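Local coordinates for protein putative sugar ABC transporter (Yersinia enterocolitica subsp. enterocolitica 8081, PDB 5ULB) that binds the methylthioribose analogue 5-Se-methyl-5-selenoribose and probably delivers such sugars to an ABC importer, at residues A[141-150]-A[172-182]. Numbering follows the deposited sequence.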
loop_
_atom_site.group_PDB
_atom_site.type_symbol
_atom_site.label_atom_id
_atom_site.label_comp_id
_atom_site.label_asym_id
_atom_site.label_seq_id
_atom_site.Cartn_x
_atom_site.Cartn_y
_atom_site.Cartn_z
ATOM N N GLY A 141 19.692 -16.492 -11.565
ATOM C CA GLY A 141 19.300 -15.979 -12.853
ATOM C C GLY A 141 18.612 -16.979 -13.738
ATOM O O GLY A 141 18.363 -16.669 -14.906
ATOM N N LYS A 142 18.193 -18.134 -13.197
ATOM C CA LYS A 142 17.547 -19.164 -14.042
ATOM C C LYS A 142 16.313 -19.682 -13.272
ATOM O O LYS A 142 16.435 -20.422 -12.291
ATOM C CB LYS A 142 18.493 -20.351 -14.290
ATOM C CG LYS A 142 17.785 -21.406 -15.200
ATOM C CD LYS A 142 18.815 -22.521 -15.487
ATOM C CE LYS A 142 18.696 -23.158 -16.854
ATOM N NZ LYS A 142 17.428 -23.892 -16.731
ATOM N N ALA A 143 15.141 -19.333 -13.796
ATOM C CA ALA A 143 13.895 -19.757 -13.122
ATOM C C ALA A 143 12.759 -19.595 -14.080
ATOM O O ALA A 143 12.663 -18.585 -14.830
ATOM C CB ALA A 143 13.684 -18.871 -11.892
ATOM N N ASN A 144 11.832 -20.549 -13.976
ATOM C CA ASN A 144 10.470 -20.407 -14.608
ATOM C C ASN A 144 9.538 -19.826 -13.555
ATOM O O ASN A 144 9.431 -20.444 -12.484
ATOM C CB ASN A 144 10.012 -21.783 -15.076
ATOM C CG ASN A 144 10.892 -22.304 -16.188
ATOM O OD1 ASN A 144 11.168 -21.541 -17.142
ATOM N ND2 ASN A 144 11.370 -23.561 -16.058
ATOM N N ILE A 145 8.896 -18.704 -13.836
ATOM C CA ILE A 145 8.109 -17.970 -12.812
ATOM C C ILE A 145 6.699 -17.750 -13.273
ATOM O O ILE A 145 6.401 -17.670 -14.472
ATOM C CB ILE A 145 8.796 -16.694 -12.386
ATOM C CG1 ILE A 145 8.779 -15.617 -13.439
ATOM C CG2 ILE A 145 10.250 -17.014 -11.948
ATOM C CD1 ILE A 145 9.207 -14.292 -12.957
ATOM N N ILE A 146 5.859 -17.502 -12.245
ATOM C CA ILE A 146 4.551 -16.869 -12.470
ATOM C C ILE A 146 4.636 -15.477 -11.820
ATOM O O ILE A 146 5.144 -15.369 -10.728
ATOM C CB ILE A 146 3.397 -17.715 -11.783
ATOM C CG1 ILE A 146 3.462 -19.180 -12.178
ATOM C CG2 ILE A 146 2.073 -17.100 -12.092
ATOM C CD1 ILE A 146 3.428 -19.454 -13.592
ATOM N N LYS A 147 4.036 -14.496 -12.483
ATOM C CA LYS A 147 3.895 -13.153 -11.931
ATOM C C LYS A 147 2.400 -12.977 -11.540
ATOM O O LYS A 147 1.514 -13.312 -12.280
ATOM C CB LYS A 147 4.287 -12.120 -13.020
ATOM C CG LYS A 147 4.036 -10.666 -12.600
ATOM C CD LYS A 147 4.729 -9.704 -13.500
ATOM C CE LYS A 147 4.344 -9.642 -14.915
ATOM N NZ LYS A 147 3.127 -9.028 -15.180
ATOM N N LEU A 148 2.245 -12.409 -10.339
ATOM C CA LEU A 148 0.861 -12.004 -9.874
ATOM C C LEU A 148 0.841 -10.491 -9.918
ATOM O O LEU A 148 1.615 -9.809 -9.236
ATOM C CB LEU A 148 0.582 -12.487 -8.474
ATOM C CG LEU A 148 1.031 -13.929 -8.138
ATOM C CD1 LEU A 148 0.829 -14.265 -6.663
ATOM C CD2 LEU A 148 0.326 -14.951 -9.018
ATOM N N TRP A 149 -0.047 -9.932 -10.773
ATOM C CA TRP A 149 0.039 -8.549 -11.145
ATOM C C TRP A 149 -1.315 -8.137 -11.835
ATOM O O TRP A 149 -1.950 -9.016 -12.417
ATOM C CB TRP A 149 1.176 -8.367 -12.179
ATOM C CG TRP A 149 1.471 -7.007 -12.688
ATOM C CD1 TRP A 149 2.140 -5.994 -12.066
ATOM C CD2 TRP A 149 0.983 -6.435 -13.936
ATOM N NE1 TRP A 149 2.110 -4.914 -12.855
ATOM C CE2 TRP A 149 1.450 -5.109 -14.028
ATOM C CE3 TRP A 149 0.282 -6.971 -15.016
ATOM C CZ2 TRP A 149 1.232 -4.325 -15.120
ATOM C CZ3 TRP A 149 0.026 -6.189 -16.083
ATOM C CH2 TRP A 149 0.512 -4.895 -16.116
ATOM N N VAL A 150 -1.667 -6.917 -11.720
ATOM C CA VAL A 150 -2.866 -6.331 -12.436
ATOM C C VAL A 150 -2.484 -5.029 -13.088
ATOM O O VAL A 150 -1.870 -4.178 -12.466
ATOM C CB VAL A 150 -4.070 -6.238 -11.495
ATOM C CG1 VAL A 150 -3.843 -5.332 -10.306
ATOM C CG2 VAL A 150 -5.318 -5.830 -12.230
ATOM N N GLY A 172 17.717 -15.748 -18.441
ATOM C CA GLY A 172 17.318 -17.052 -17.990
ATOM C C GLY A 172 16.126 -17.066 -17.050
ATOM O O GLY A 172 15.713 -18.148 -16.614
ATOM N N ILE A 173 15.496 -15.933 -16.820
ATOM C CA ILE A 173 14.216 -15.871 -16.115
ATOM C C ILE A 173 13.125 -15.895 -17.159
ATOM O O ILE A 173 13.107 -15.090 -18.072
ATOM C CB ILE A 173 14.052 -14.651 -15.225
ATOM C CG1 ILE A 173 15.178 -14.508 -14.190
ATOM C CG2 ILE A 173 12.693 -14.717 -14.524
ATOM C CD1 ILE A 173 15.277 -15.569 -13.150
ATOM N N THR A 174 12.230 -16.900 -17.083
ATOM C CA THR A 174 11.171 -17.075 -18.040
ATOM C C THR A 174 9.848 -16.830 -17.303
ATOM O O THR A 174 9.543 -17.554 -16.375
ATOM C CB THR A 174 11.207 -18.466 -18.656
ATOM O OG1 THR A 174 12.429 -18.689 -19.343
ATOM C CG2 THR A 174 9.983 -18.698 -19.565
ATOM N N GLU A 175 9.035 -15.849 -17.771
ATOM C CA GLU A 175 7.719 -15.647 -17.253
ATOM C C GLU A 175 6.779 -16.589 -18.000
ATOM O O GLU A 175 6.524 -16.418 -19.183
ATOM C CB GLU A 175 7.274 -14.233 -17.485
ATOM C CG GLU A 175 5.883 -13.938 -16.929
ATOM C CD GLU A 175 5.315 -12.600 -17.375
ATOM O OE1 GLU A 175 5.933 -11.566 -17.082
ATOM O OE2 GLU A 175 4.197 -12.537 -18.006
ATOM N N LEU A 176 6.269 -17.558 -17.280
ATOM C CA LEU A 176 5.306 -18.520 -17.883
ATOM C C LEU A 176 3.976 -17.835 -18.136
ATOM O O LEU A 176 3.351 -18.087 -19.176
ATOM C CB LEU A 176 5.186 -19.770 -17.035
ATOM C CG LEU A 176 6.388 -20.604 -16.833
ATOM C CD1 LEU A 176 6.073 -21.620 -15.760
ATOM C CD2 LEU A 176 6.922 -21.157 -18.097
ATOM N N GLU A 177 3.478 -17.076 -17.146
ATOM C CA GLU A 177 2.178 -16.440 -17.150
ATOM C C GLU A 177 2.176 -15.341 -16.126
ATOM O O GLU A 177 2.909 -15.386 -15.146
ATOM C CB GLU A 177 1.066 -17.527 -16.763
ATOM C CG GLU A 177 -0.261 -17.165 -17.286
ATOM C CD GLU A 177 -1.200 -18.334 -17.319
ATOM O OE1 GLU A 177 -2.390 -17.970 -17.127
ATOM O OE2 GLU A 177 -0.806 -19.540 -17.662
ATOM N N SER A 178 1.243 -14.403 -16.347
ATOM C CA SER A 178 0.868 -13.419 -15.380
ATOM C C SER A 178 -0.637 -13.521 -15.058
ATOM O O SER A 178 -1.410 -13.642 -15.992
ATOM C CB SER A 178 1.230 -12.028 -15.912
ATOM O OG SER A 178 1.019 -11.030 -14.895
ATOM N N ILE A 179 -0.958 -13.427 -13.796
ATOM C CA ILE A 179 -2.292 -13.607 -13.253
ATOM C C ILE A 179 -2.597 -12.500 -12.346
ATOM O O ILE A 179 -1.730 -12.109 -11.543
ATOM C CB ILE A 179 -2.306 -14.873 -12.231
ATOM C CG1 ILE A 179 -2.202 -16.115 -12.940
ATOM C CG2 ILE A 179 -3.525 -14.906 -11.241
ATOM C CD1 ILE A 179 -1.878 -17.297 -12.024
ATOM N N GLY A 180 -3.863 -12.011 -12.326
ATOM C CA GLY A 180 -4.299 -11.140 -11.271
ATOM C C GLY A 180 -5.472 -10.254 -11.672
ATOM O O GLY A 180 -5.454 -9.725 -12.745
ATOM N N ALA A 181 -6.381 -10.027 -10.700
ATOM C CA ALA A 181 -7.471 -9.068 -10.890
ATOM C C ALA A 181 -7.856 -8.522 -9.551
ATOM O O ALA A 181 -7.681 -9.168 -8.493
ATOM C CB ALA A 181 -8.666 -9.813 -11.515
ATOM N N VAL A 182 -8.459 -7.335 -9.577
ATOM C CA VAL A 182 -9.104 -6.825 -8.393
ATOM C C VAL A 182 -10.579 -7.290 -8.365
ATOM O O VAL A 182 -11.247 -7.219 -9.386
ATOM C CB VAL A 182 -9.092 -5.272 -8.394
ATOM C CG1 VAL A 182 -9.848 -4.692 -7.181
ATOM C CG2 VAL A 182 -7.659 -4.759 -8.422
HETATM O O HOH W 1 19.719 -15.005 -16.453
HETATM O O HOH W 2 -1.585 -10.350 -14.789
#
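Lys147 folds its side chain over Ser178, NZ donating a hydrogen bond to OG at 2.9 Å. The two residues are paired in the parallel strands 143-148 and 173-179, a beta-alpha-beta unit of the periplasmic binding protein fold whose crossover runs through helix 154-169; strand 173-179 closes one side of the sheet. The lysine leaves the backbone with CG anti to N (chi1 174°), then bends at its last two torsions, which brings NZ 3.1 Å above one face of the Trp149 ring, toward its rim. Gln160 of the crossover helix also accepts from NZ, while Glu175 OE1, bonded to Tyr163, lies 4.2 Å from NZ, too far for a salt bridge but probably favourable to its charge. Along the strands, Thr174 N donates to Ala143 O and Leu176 N to Ile145 O. Leu176 interrupts the pairing as a beta bulge: the next bond runs from Lys147 N to Glu177 O, and Glu177 N is buried without a partner. The side chain of Leu176 turns to Ile146, whose CD1 meets its CB at 3.9 Å; Ile146 and Glu177 both touch Val197 on the face covered by helix 186-200. Past the strands, Val150 reaches the bound sugar, and a water bonded to Ser178 OG donates to Trp149 O at 2.7 Å.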